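Local atomic coordinates of GDSL-like Lipase/Acylhydrolase family protein (Neisseria meningitidis, PDB entry 4K9S), a protein that probably hydrolyses acetyl esters, most likely O-acetyl groups on peptidoglycan, as an SGNH-type (GDSL-like) esterase with an additional beta-sheet domain. Residues S110-N115 with M214-A219; T117-L122 with K226-R231; F152-L157 with G174-L179. All coordinates share one frame; numbering follows the deposited sequence.

Overall arrangement
All three contacts are partly buried, and their centres lie about 12, 16 and 22 Å from the centre of the chain. Contacts 1 and 2 join the end of strand 109-112 and the loop that follows it to the chain around and beyond the end of strand 208-215 of the hydrolase sheet; they adjoin through S113. Contact 3 instead pairs strands 147-155 and 177-183 within the antiparallel sheet that also holds strand 109-112. Its chemistry is backbone pairing plus a CH-pi contact of K154 with W176, whereas contact 1 is almost purely van der Waals and contact 2 packs side chains around one strong backbone bond. The D119-K154 salt bridge joins contacts 2 and 3.

Contact 1: S110-N115 with M214-A219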
ATOM      1  N   SER A 110     -17.945  -3.857   1.732  1.00 16.04           N
ATOM      2  CA  SER A 110     -16.848  -2.908   1.887  1.00 10.59           C
ATOM      3  C   SER A 110     -17.300  -1.448   1.821  1.00 13.15           C
ATOM      4  O   SER A 110     -18.171  -1.077   1.045  1.00 13.85           O
ATOM      5  CB  SER A 110     -15.798  -3.160   0.816  1.00  9.86           C
ATOM      6  OG  SER A 110     -16.376  -3.005  -0.459  1.00 13.73           O
ATOM      7  N   LEU A 111     -16.694  -0.627   2.665  1.00 14.53           N
ATOM      8  CA  LEU A 111     -16.876   0.810   2.609  1.00 11.19           C
ATOM      9  C   LEU A 111     -15.496   1.440   2.548  1.00 11.67           C
ATOM     10  O   LEU A 111     -14.560   0.946   3.182  1.00 10.53           O
ATOM     11  CB  LEU A 111     -17.619   1.297   3.846  1.00  9.97           C
ATOM     12  CG  LEU A 111     -17.927   2.782   3.774  1.00 12.91           C
ATOM     13  CD1 LEU A 111     -18.924   3.051   2.635  1.00 11.41           C
ATOM     14  CD2 LEU A 111     -18.429   3.301   5.123  1.00 14.36           C
ATOM     15  N   THR A 112     -15.364   2.530   1.796  1.00 12.07           N
ATOM     16  CA  THR A 112     -14.064   3.163   1.591  1.00  8.12           C
ATOM     17  C   THR A 112     -14.118   4.679   1.884  1.00 13.58           C
ATOM     18  O   THR A 112     -15.174   5.299   1.765  1.00 12.45           O
ATOM     19  CB  THR A 112     -13.625   2.920   0.141  1.00 10.95           C
ATOM     20  OG1 THR A 112     -12.336   2.312   0.100  1.00 15.12           O
ATOM     21  CG2 THR A 112     -13.539   4.178  -0.575  1.00 10.51           C
ATOM     22  N   SER A 113     -12.990   5.282   2.263  1.00 13.70           N
ATOM     23  CA  SER A 113     -12.964   6.723   2.562  1.00 10.77           C
ATOM     24  C   SER A 113     -13.021   7.636   1.329  1.00 12.13           C
ATOM     25  O   SER A 113     -13.127   8.858   1.455  1.00 12.79           O
ATOM     26  CB  SER A 113     -11.757   7.094   3.436  1.00  9.55           C
ATOM     27  OG  SER A 113     -10.537   6.920   2.746  1.00 10.06           O
ATOM     28  N   ARG A 114     -12.979   7.046   0.139  1.00 13.32           N
ATOM     29  CA  ARG A 114     -12.975   7.823  -1.097  1.00 11.61           C
ATOM     30  C   ARG A 114     -14.169   8.754  -1.207  1.00 10.97           C
ATOM     31  O   ARG A 114     -13.997   9.938  -1.445  1.00 13.09           O
ATOM     32  CB  ARG A 114     -12.891   6.919  -2.318  1.00 10.48           C
ATOM     33  CG  ARG A 114     -13.178   7.593  -3.642  1.00 10.71           C
ATOM     34  CD  ARG A 114     -13.104   6.573  -4.793  1.00  9.83           C
ATOM     35  NE  ARG A 114     -13.229   7.251  -6.074  1.00 16.04           N
ATOM     36  CZ  ARG A 114     -14.381   7.531  -6.677  1.00 14.43           C
ATOM     37  NH1 ARG A 114     -15.532   7.172  -6.122  1.00 11.71           N
ATOM     38  NH2 ARG A 114     -14.379   8.177  -7.842  1.00 15.71           N
ATOM     39  N   ASN A 115     -15.371   8.215  -1.025  1.00 10.60           N
ATOM     40  CA  ASN A 115     -16.581   9.026  -1.069  1.00 13.66           C
ATOM     41  C   ASN A 115     -17.299   9.109   0.268  1.00 13.35           C
ATOM     42  O   ASN A 115     -18.278   9.844   0.388  1.00 13.50           O
ATOM     43  CB  ASN A 115     -17.562   8.503  -2.117  1.00  9.39           C
ATOM     44  CG  ASN A 115     -17.059   8.679  -3.528  1.00 12.08           C
ATOM     45  OD1 ASN A 115     -17.081   7.740  -4.323  1.00 13.69           O
ATOM     46  ND2 ASN A 115     -16.601   9.887  -3.854  1.00 10.62           N
HETATM   47  N   MSE A 214      -2.095  -0.621  -0.055  1.00  9.33           N
HETATM   48  CA  MSE A 214      -3.163   0.171   0.562  1.00  9.58           C
HETATM   49  C   MSE A 214      -3.512   1.393  -0.271  1.00  7.38           C
HETATM   50  O   MSE A 214      -3.121   2.513   0.047  1.00  5.97           O
HETATM   51  CB  MSE A 214      -2.769   0.608   1.974  1.00  7.82           C
HETATM   52  CG  MSE A 214      -3.035  -0.453   3.011  1.00  7.96           C
HETATM   53 SE   MSE A 214      -2.582   0.112   4.824  1.00 28.75          SE
HETATM   54  CE  MSE A 214      -3.159  -1.515   5.751  1.00  7.92           C
ATOM     55  N   GLY A 215      -4.262   1.175  -1.339  1.00  7.43           N
ATOM     56  CA  GLY A 215      -4.550   2.256  -2.255  1.00  6.05           C
ATOM     57  C   GLY A 215      -5.986   2.678  -2.115  1.00 10.15           C
ATOM     58  O   GLY A 215      -6.841   1.853  -1.786  1.00  7.53           O
ATOM     59  N   ILE A 216      -6.244   3.968  -2.329  1.00  7.57           N
ATOM     60  CA  ILE A 216      -7.596   4.446  -2.514  1.00  7.88           C
ATOM     61  C   ILE A 216      -7.640   5.231  -3.808  1.00  9.32           C
ATOM     62  O   ILE A 216      -6.849   6.151  -4.003  1.00 10.21           O
ATOM     63  CB  ILE A 216      -8.058   5.351  -1.357  1.00  9.11           C
ATOM     64  CG1 ILE A 216      -8.080   4.577  -0.033  1.00 10.20           C
ATOM     65  CG2 ILE A 216      -9.431   5.925  -1.660  1.00  9.67           C
ATOM     66  CD1 ILE A 216      -9.140   3.491   0.021  1.00 10.61           C
ATOM     67  N   ASN A 217      -8.551   4.852  -4.700  1.00  9.90           N
ATOM     68  CA  ASN A 217      -8.818   5.631  -5.912  1.00 11.16           C
ATOM     69  C   ASN A 217      -8.976   7.146  -5.654  1.00 12.15           C
ATOM     70  O   ASN A 217      -9.835   7.573  -4.872  1.00 11.26           O
ATOM     71  CB  ASN A 217     -10.083   5.112  -6.602  1.00  7.50           C
ATOM     72  CG  ASN A 217      -9.851   3.855  -7.396  1.00  7.72           C
ATOM     73  OD1 ASN A 217      -8.728   3.485  -7.679  1.00  8.85           O
ATOM     74  ND2 ASN A 217     -10.938   3.195  -7.781  1.00 14.34           N
ATOM     75  N   GLY A 218      -8.145   7.950  -6.306  1.00 11.42           N
ATOM     76  CA  GLY A 218      -8.275   9.398  -6.245  1.00 10.27           C
ATOM     77  C   GLY A 218      -7.713  10.088  -5.004  1.00 11.15           C
ATOM     78  O   GLY A 218      -7.792  11.321  -4.873  1.00  8.12           O
ATOM     79  N   ALA A 219      -7.143   9.308  -4.096  1.00  7.68           N
ATOM     80  CA  ALA A 219      -6.739   9.837  -2.797  1.00  9.36           C
ATOM     81  C   ALA A 219      -5.490  10.726  -2.823  1.00 11.03           C
ATOM     82  O   ALA A 219      -4.657  10.629  -3.728  1.00  8.92           O
ATOM     83  CB  ALA A 219      -6.559   8.701  -1.808  1.00  9.16           C
TER
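The methyl end of I216 meets the side chains of T112 and R114, and this is the close-packed part of the contact. CD1 of I216 and OG1 of T112 approach tip to tip at 3.4 Å, while the other branch of I216 turns to the arginine, CG2 lying 3.7 Å from R114 CB. With CG2 anti to the backbone N (chi1 -63°), that methyl faces R114 while CG1 carries CD1 to T112, and one isoleucine serves two residues. S113 OG comes no nearer to I216 than 4.4 Å from CG1; its hydroxyl is hydrogen-bonded to W227 instead. T112 OG1 has a weak bond to the carbonyl of G124.

Farther out the contact becomes looser. R114, exposed to solvent, runs extended past N217, and its CD lies 3.4 Å from N217 O and 3.8 Å from N217 CB. That carbonyl oxygen sits at the edge of the guanidinium, near its plane, without forming a hydrogen bond to it. The guanidinium and the N217 amide are turned 87° apart, so the flat groups do not stack. N217 ND2 is instead bonded to the carbonyl of G96, and N217 N to the side chain of Q97. N217 lies within a type II turn from I216 to A219, closed by A219 N on I216 O at 3.2 Å.

Van der Waals contact, some of it carbon against oxygen, thus links the chain at and just after the ends of the two strands. Shape and packing, rather than polar bonds, join the segments here, because the hydroxyls of T112 and S113 and the N217 amide are held by other parts of the chain.

Contact 2: T117-L122 with K226-R231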
ATOM      1  N   THR A 117     -17.654   8.709   4.865  1.00  9.74           N
ATOM      2  CA  THR A 117     -17.108   8.836   6.215  1.00 10.22           C
ATOM      3  C   THR A 117     -17.266   7.521   6.965  1.00 12.28           C
ATOM      4  O   THR A 117     -18.157   6.720   6.664  1.00 10.67           O
ATOM      5  CB  THR A 117     -17.832   9.907   7.030  1.00 14.69           C
ATOM      6  OG1 THR A 117     -19.217   9.548   7.160  1.00 12.52           O
ATOM      7  CG2 THR A 117     -17.713  11.271   6.347  1.00 16.68           C
ATOM      8  N   GLY A 118     -16.409   7.316   7.957  1.00 10.91           N
ATOM      9  CA  GLY A 118     -16.453   6.119   8.768  1.00  8.87           C
ATOM     10  C   GLY A 118     -15.336   6.095   9.786  1.00 11.51           C
ATOM     11  O   GLY A 118     -14.367   6.861   9.678  1.00 11.83           O
ATOM     12  N   ASP A 119     -15.476   5.220  10.779  1.00  6.10           N
ATOM     13  CA  ASP A 119     -14.424   4.972  11.753  1.00  9.34           C
ATOM     14  C   ASP A 119     -13.302   4.110  11.140  1.00 10.70           C
ATOM     15  O   ASP A 119     -12.994   3.033  11.645  1.00 11.49           O
ATOM     16  CB  ASP A 119     -15.023   4.270  12.971  1.00  6.83           C
ATOM     17  CG  ASP A 119     -14.026   4.090  14.106  1.00 10.81           C
ATOM     18  OD1 ASP A 119     -13.041   4.858  14.191  1.00 11.77           O
ATOM     19  OD2 ASP A 119     -14.242   3.182  14.932  1.00  9.69           O
ATOM     20  N   PHE A 120     -12.690   4.599  10.065  1.00  8.38           N
ATOM     21  CA  PHE A 120     -11.724   3.824   9.283  1.00  9.79           C
ATOM     22  C   PHE A 120     -10.401   3.583   9.996  1.00  9.63           C
ATOM     23  O   PHE A 120      -9.790   4.519  10.504  1.00 13.48           O
ATOM     24  CB  PHE A 120     -11.381   4.548   7.974  1.00 11.60           C
ATOM     25  CG  PHE A 120     -12.545   4.741   7.047  1.00 10.50           C
ATOM     26  CD1 PHE A 120     -13.048   3.676   6.315  1.00  7.64           C
ATOM     27  CD2 PHE A 120     -13.103   6.001   6.874  1.00 10.05           C
ATOM     28  CE1 PHE A 120     -14.112   3.853   5.453  1.00  8.70           C
ATOM     29  CE2 PHE A 120     -14.157   6.194   5.996  1.00 10.85           C
ATOM     30  CZ  PHE A 120     -14.664   5.111   5.282  1.00 10.18           C
ATOM     31  N   PRO A 121      -9.930   2.333   9.989  1.00  9.77           N
ATOM     32  CA  PRO A 121      -8.551   2.077  10.396  1.00  9.91           C
ATOM     33  C   PRO A 121      -7.602   2.508   9.286  1.00 11.61           C
ATOM     34  O   PRO A 121      -8.072   2.905   8.221  1.00 13.18           O
ATOM     35  CB  PRO A 121      -8.520   0.564  10.587  1.00  9.72           C
ATOM     36  CG  PRO A 121      -9.569   0.052   9.665  1.00 15.09           C
ATOM     37  CD  PRO A 121     -10.649   1.095   9.637  1.00 10.29           C
ATOM     38  N   LEU A 122      -6.297   2.472   9.544  1.00  8.56           N
ATOM     39  CA  LEU A 122      -5.290   2.839   8.554  1.00 10.51           C
ATOM     40  C   LEU A 122      -5.595   2.114   7.243  1.00 10.32           C
ATOM     41  O   LEU A 122      -5.771   0.901   7.243  1.00 12.66           O
ATOM     42  CB  LEU A 122      -3.915   2.433   9.096  1.00 11.29           C
ATOM     43  CG  LEU A 122      -2.530   2.879   8.612  1.00 14.66           C
ATOM     44  CD1 LEU A 122      -1.886   1.811   7.721  1.00 12.30           C
ATOM     45  CD2 LEU A 122      -2.519   4.241   7.942  1.00  9.47           C
ATOM     46  N   LYS A 226      -9.100  11.344   7.106  1.00 14.79           N
ATOM     47  CA  LYS A 226     -10.446  10.789   6.984  1.00 11.44           C
ATOM     48  C   LYS A 226     -10.552   9.524   7.806  1.00 12.78           C
ATOM     49  O   LYS A 226     -11.644   9.000   8.040  1.00 11.65           O
ATOM     50  CB  LYS A 226     -10.736  10.439   5.522  1.00 12.66           C
ATOM     51  CG  LYS A 226     -11.087  11.618   4.625  1.00 12.41           C
ATOM     52  CD  LYS A 226     -10.869  11.235   3.159  1.00 16.93           C
ATOM     53  CE  LYS A 226     -11.941  11.822   2.246  1.00 14.45           C
ATOM     54  NZ  LYS A 226     -11.673  11.582   0.803  1.00  8.65           N
ATOM     55  N   TRP A 227      -9.393   9.032   8.229  1.00 10.62           N
ATOM     56  CA  TRP A 227      -9.307   7.810   9.004  1.00  8.61           C
ATOM     57  C   TRP A 227      -9.317   8.134  10.493  1.00 13.20           C
ATOM     58  O   TRP A 227      -9.238   9.296  10.894  1.00  9.38           O
ATOM     59  CB  TRP A 227      -8.059   7.023   8.615  1.00  7.81           C
ATOM     60  CG  TRP A 227      -7.944   6.831   7.132  1.00  7.31           C
ATOM     61  CD1 TRP A 227      -8.940   6.951   6.218  1.00  7.22           C
ATOM     62  CD2 TRP A 227      -6.765   6.519   6.397  1.00  8.74           C
ATOM     63  NE1 TRP A 227      -8.466   6.728   4.965  1.00  7.73           N
ATOM     64  CE2 TRP A 227      -7.127   6.451   5.044  1.00  9.22           C
ATOM     65  CE3 TRP A 227      -5.429   6.286   6.752  1.00 13.30           C
ATOM     66  CZ2 TRP A 227      -6.209   6.157   4.040  1.00  7.53           C
ATOM     67  CZ3 TRP A 227      -4.519   5.998   5.757  1.00  9.48           C
ATOM     68  CH2 TRP A 227      -4.914   5.939   4.415  1.00 10.76           C
ATOM     69  N   ARG A 228      -9.440   7.106  11.316  1.00 12.81           N
ATOM     70  CA  ARG A 228      -9.586   7.338  12.736  1.00 12.13           C
ATOM     71  C   ARG A 228      -8.290   7.900  13.348  1.00 12.38           C
ATOM     72  O   ARG A 228      -7.187   7.728  12.810  1.00 12.04           O
ATOM     73  CB  ARG A 228     -10.017   6.053  13.424  1.00  7.40           C
ATOM     74  CG  ARG A 228      -8.890   5.087  13.612  1.00 10.44           C
ATOM     75  CD  ARG A 228      -9.399   3.668  13.797  1.00 13.61           C
ATOM     76  NE  ARG A 228      -8.326   2.820  14.298  1.00 14.91           N
ATOM     77  CZ  ARG A 228      -8.133   2.546  15.581  1.00 11.65           C
ATOM     78  NH1 ARG A 228      -8.957   3.035  16.499  1.00 10.41           N
ATOM     79  NH2 ARG A 228      -7.121   1.775  15.942  1.00 13.11           N
ATOM     80  N   ALA A 229      -8.455   8.565  14.483  1.00  9.80           N
ATOM     81  CA  ALA A 229      -7.384   9.228  15.196  1.00 11.97           C
ATOM     82  C   ALA A 229      -6.224   8.297  15.526  1.00 11.56           C
ATOM     83  O   ALA A 229      -5.074   8.714  15.549  1.00 13.14           O
ATOM     84  CB  ALA A 229      -7.940   9.870  16.483  1.00  7.85           C
ATOM     85  N   ASP A 230      -6.524   7.036  15.784  1.00 10.22           N
ATOM     86  CA  ASP A 230      -5.487   6.101  16.181  1.00  9.24           C
ATOM     87  C   ASP A 230      -4.802   5.401  15.001  1.00 12.07           C
ATOM     88  O   ASP A 230      -4.162   4.365  15.180  1.00 12.05           O
ATOM     89  CB  ASP A 230      -6.071   5.072  17.147  1.00 11.79           C
ATOM     90  CG  ASP A 230      -6.281   5.633  18.543  1.00 15.68           C
ATOM     91  OD1 ASP A 230      -5.484   6.499  18.968  1.00 16.97           O
ATOM     92  OD2 ASP A 230      -7.240   5.202  19.222  1.00 26.10           O
ATOM     93  N   ARG A 231      -4.931   5.973  13.806  1.00 10.08           N
ATOM     94  CA  ARG A 231      -4.392   5.370  12.587  1.00  8.94           C
ATOM     95  C   ARG A 231      -2.902   5.077  12.661  1.00 16.38           C
ATOM     96  O   ARG A 231      -2.445   4.058  12.135  1.00 13.93           O
ATOM     97  CB  ARG A 231      -4.706   6.235  11.354  1.00  8.55           C
ATOM     98  CG  ARG A 231      -4.292   7.694  11.462  1.00 11.58           C
ATOM     99  CD  ARG A 231      -4.874   8.548  10.313  1.00  9.64           C
ATOM    100  NE  ARG A 231      -4.532   9.959  10.454  1.00  8.22           N
ATOM    101  CZ  ARG A 231      -5.328  10.892  10.981  1.00 11.37           C
ATOM    102  NH1 ARG A 231      -6.550  10.596  11.412  1.00  9.77           N
ATOM    103  NH2 ARG A 231      -4.903  12.142  11.070  1.00 11.50           N
TER
HETATM  104  O   HOH W   1     -14.390   9.734   7.825  1.00 15.76           O
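The indole of W227 has P121 O and the carbonyl carbon of L122 over one face, each about 4 Å above the plane and displaced toward the rim. L122 also reaches the six-membered ring through CD2, 3.4 Å from W227 CZ3, its side chain slanting across the indole. W227 is stacked on W224. The F120 ring receives K226 O at its edge, in plane, 3.5 Å from CD2, while F120 CB touches W227 CD1 at 3.8 Å.

Beside the rings, R228 N donates to F120 O at 2.7 Å and so joins the two backbones; the bond is nearly straight (166°) and lies in the carbonyl plane. The aliphatic part of R228 then passes beside the same carbonyl. Its CG stands between the backbone N and carbonyl carbon (chi1 77°), and the extended chain carries CD to 3.8 Å from P121 CA. The guanidinium continues to a salt bridge with D234, whose carboxylate also accepts L122 N, so one acid serves both segments. D119 OD1 touches R228 CB at 3.3 Å rather than pairing with the guanidinium; OD2 makes a salt bridge with K154. At the other end, a water bridges G118 N and K226 O, accepting from the first and donating to the second.

The contact joins two loops, one bent by an inverse gamma turn centred on D119, the other by a type I turn from R228 to R231. The first connects strands 109-112 and 125-128 of the antiparallel sheet, and the second leads from strand 208-215 into helix 231-238 of the SGNH-type hydrolase domain.

Contact 3: F152-L157 with G174-L179; sequences FAKPLL and GGWQVL
A153 and Q177 form a hydrogen-bonded antiparallel pair: A153 N donates to Q177 O at 2.8 Å, and Q177 N returns a bond to A153 O at 2.9 Å. Q177 also folds back on its own segment, its NE2 reaching G175 O at 3.2 Å with an almost linear N-H (178°), while its OE1 accepts from N172 N. A water links P155 O to G175 N where the strands part.

K154 lies over one face of the W176 indole. Its CB sits 3.9 Å from the centroid of the five-membered ring in a CH-pi contact, and a bend at chi3 (59°) brings CE over the ring too as the chain heads toward D119. The edge of the indole lies against the backbone of F152 and A153, with F152 C in its plane. At the next, non-hydrogen-bonded pair, V178 CG2 rests 3.9 Å from the centroid of the F152 ring, over its face. A153 CB meets L179 CD2 on the other side of the sheet.

Strand 195-203 flanks strand 147-155 opposite 177-183, and helix 231-238 touches F152 and V178 through D234 and Q237.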
ATOM      1  N   PHE A 152      -7.388  -6.610  11.300  1.00  7.40           N
ATOM      2  CA  PHE A 152      -7.938  -5.449  11.960  1.00  8.72           C
ATOM      3  C   PHE A 152      -9.428  -5.734  12.125  1.00 10.17           C
ATOM      4  O   PHE A 152     -10.071  -6.192  11.186  1.00 11.48           O
ATOM      5  CB  PHE A 152      -7.702  -4.201  11.135  1.00  6.82           C
ATOM      6  CG  PHE A 152      -6.325  -3.644  11.281  1.00  9.39           C
ATOM      7  CD1 PHE A 152      -6.017  -2.800  12.327  1.00 12.20           C
ATOM      8  CD2 PHE A 152      -5.333  -3.964  10.381  1.00  8.89           C
ATOM      9  CE1 PHE A 152      -4.744  -2.282  12.460  1.00 13.72           C
ATOM     10  CE2 PHE A 152      -4.072  -3.451  10.519  1.00  7.74           C
ATOM     11  CZ  PHE A 152      -3.778  -2.611  11.558  1.00  9.07           C
ATOM     12  N   ALA A 153      -9.976  -5.502  13.310  1.00  7.48           N
ATOM     13  CA  ALA A 153     -11.351  -5.901  13.560  1.00  8.68           C
ATOM     14  C   ALA A 153     -11.973  -5.128  14.706  1.00  7.74           C
ATOM     15  O   ALA A 153     -11.321  -4.851  15.700  1.00 10.33           O
ATOM     16  CB  ALA A 153     -11.409  -7.381  13.850  1.00  8.61           C
ATOM     17  N   LYS A 154     -13.239  -4.778  14.558  1.00  6.32           N
ATOM     18  CA  LYS A 154     -13.973  -4.137  15.628  1.00  8.47           C
ATOM     19  C   LYS A 154     -15.336  -4.773  15.756  1.00 10.43           C
ATOM     20  O   LYS A 154     -16.168  -4.666  14.850  1.00 11.59           O
ATOM     21  CB  LYS A 154     -14.120  -2.635  15.384  1.00  9.81           C
ATOM     22  CG  LYS A 154     -15.019  -1.934  16.413  1.00 11.21           C
ATOM     23  CD  LYS A 154     -15.152  -0.441  16.124  1.00  8.04           C
ATOM     24  CE  LYS A 154     -15.738  -0.200  14.728  1.00  8.67           C
ATOM     25  NZ  LYS A 154     -15.922   1.256  14.454  1.00  7.92           N
ATOM     26  N   PRO A 155     -15.584  -5.422  16.901  1.00 14.09           N
ATOM     27  CA  PRO A 155     -16.847  -6.120  17.120  1.00 13.00           C
ATOM     28  C   PRO A 155     -17.899  -5.110  17.527  1.00 14.24           C
ATOM     29  O   PRO A 155     -17.559  -4.029  18.010  1.00 14.42           O
ATOM     30  CB  PRO A 155     -16.513  -7.035  18.295  1.00 11.61           C
ATOM     31  CG  PRO A 155     -15.565  -6.227  19.098  1.00  8.22           C
ATOM     32  CD  PRO A 155     -14.747  -5.428  18.116  1.00 13.03           C
ATOM     33  N   LEU A 156     -19.164  -5.447  17.324  1.00 14.82           N
ATOM     34  CA  LEU A 156     -20.246  -4.584  17.770  1.00 15.61           C
ATOM     35  C   LEU A 156     -20.262  -4.572  19.291  1.00 17.22           C
ATOM     36  O   LEU A 156     -20.476  -3.534  19.905  1.00 17.06           O
ATOM     37  CB  LEU A 156     -21.576  -5.097  17.225  1.00 16.53           C
ATOM     38  CG  LEU A 156     -22.857  -4.377  17.640  1.00 21.77           C
ATOM     39  CD1 LEU A 156     -22.755  -2.867  17.454  1.00 19.82           C
ATOM     40  CD2 LEU A 156     -23.991  -4.925  16.813  1.00 19.02           C
ATOM     41  N   LEU A 157     -20.010  -5.739  19.883  1.00 18.74           N
ATOM     42  CA  LEU A 157     -20.037  -5.929  21.337  1.00 19.35           C
ATOM     43  C   LEU A 157     -18.658  -6.312  21.830  1.00 16.33           C
ATOM     44  O   LEU A 157     -17.947  -7.046  21.158  1.00 15.74           O
ATOM     45  CB  LEU A 157     -20.985  -7.073  21.687  1.00 29.32           C
ATOM     46  CG  LEU A 157     -22.205  -6.823  22.561  1.00 28.70           C
ATOM     47  CD1 LEU A 157     -22.974  -5.643  22.046  1.00 24.50           C
ATOM     48  CD2 LEU A 157     -23.075  -8.069  22.539  1.00 34.06           C
ATOM     49  N   GLY A 174     -13.550  -3.884  23.482  1.00 15.88           N
ATOM     50  CA  GLY A 174     -14.156  -3.468  22.232  1.00 11.88           C
ATOM     51  C   GLY A 174     -13.239  -2.514  21.504  1.00 14.71           C
ATOM     52  O   GLY A 174     -12.059  -2.414  21.826  1.00 12.45           O
ATOM     53  N   GLY A 175     -13.783  -1.807  20.522  1.00 13.29           N
ATOM     54  CA  GLY A 175     -12.984  -0.932  19.683  1.00  7.30           C
ATOM     55  C   GLY A 175     -12.192  -1.719  18.651  1.00 10.29           C
ATOM     56  O   GLY A 175     -12.085  -2.946  18.736  1.00  9.00           O
ATOM     57  N   TRP A 176     -11.643  -1.004  17.669  1.00 12.14           N
ATOM     58  CA  TRP A 176     -10.682  -1.559  16.708  1.00 10.32           C
ATOM     59  C   TRP A 176      -9.496  -2.214  17.400  1.00  9.95           C
ATOM     60  O   TRP A 176      -8.946  -1.677  18.361  1.00  8.74           O
ATOM     61  CB  TRP A 176     -10.159  -0.461  15.777  1.00  9.53           C
ATOM     62  CG  TRP A 176     -11.126  -0.077  14.702  1.00 10.43           C
ATOM     63  CD1 TRP A 176     -11.876   1.059  14.641  1.00  9.50           C
ATOM     64  CD2 TRP A 176     -11.462  -0.842  13.537  1.00 10.60           C
ATOM     65  NE1 TRP A 176     -12.662   1.048  13.514  1.00  9.98           N
ATOM     66  CE2 TRP A 176     -12.422  -0.106  12.816  1.00  9.60           C
ATOM     67  CE3 TRP A 176     -11.046  -2.076  13.037  1.00  8.13           C
ATOM     68  CZ2 TRP A 176     -12.961  -0.560  11.619  1.00  7.51           C
ATOM     69  CZ3 TRP A 176     -11.589  -2.527  11.854  1.00  8.39           C
ATOM     70  CH2 TRP A 176     -12.538  -1.772  11.155  1.00  6.95           C
ATOM     71  N   GLN A 177      -9.097  -3.375  16.898  1.00 10.10           N
ATOM     72  CA  GLN A 177      -7.954  -4.082  17.447  1.00  9.16           C
ATOM     73  C   GLN A 177      -7.440  -5.060  16.408  1.00 11.98           C
ATOM     74  O   GLN A 177      -8.096  -5.301  15.389  1.00 14.82           O
ATOM     75  CB  GLN A 177      -8.342  -4.805  18.746  1.00  7.21           C
ATOM     76  CG  GLN A 177      -9.518  -5.748  18.583  1.00 11.74           C
ATOM     77  CD  GLN A 177     -10.113  -6.206  19.909  1.00 12.71           C
ATOM     78  OE1 GLN A 177      -9.683  -7.201  20.489  1.00 10.58           O
ATOM     79  NE2 GLN A 177     -11.119  -5.484  20.382  1.00 15.39           N
ATOM     80  N   VAL A 178      -6.257  -5.612  16.639  1.00 13.43           N
ATOM     81  CA  VAL A 178      -5.769  -6.674  15.771  1.00 11.97           C
ATOM     82  C   VAL A 178      -5.982  -8.048  16.410  1.00 10.91           C
ATOM     83  O   VAL A 178      -5.594  -8.288  17.551  1.00 10.88           O
ATOM     84  CB  VAL A 178      -4.286  -6.486  15.413  1.00 11.44           C
ATOM     85  CG1 VAL A 178      -3.774  -7.691  14.660  1.00  9.61           C
ATOM     86  CG2 VAL A 178      -4.092  -5.219  14.597  1.00 10.89           C
ATOM     87  N   LEU A 179      -6.604  -8.943  15.658  1.00 12.42           N
ATOM     88  CA  LEU A 179      -6.822 -10.313  16.090  1.00 10.88           C
ATOM     89  C   LEU A 179      -5.683 -11.160  15.536  1.00 12.76           C
ATOM     90  O   LEU A 179      -5.447 -11.140  14.330  1.00 13.08           O
ATOM     91  CB  LEU A 179      -8.146 -10.814  15.518  1.00  9.13           C
ATOM     92  CG  LEU A 179      -9.456 -10.685  16.290  1.00 11.15           C
ATOM     93  CD1 LEU A 179      -9.528  -9.455  17.198  1.00 12.84           C
ATOM     94  CD2 LEU A 179     -10.584 -10.688  15.294  1.00  6.47           C
TER
HETATM   95  O   HOH W   2     -16.602  -2.441  19.904  1.00 16.88           O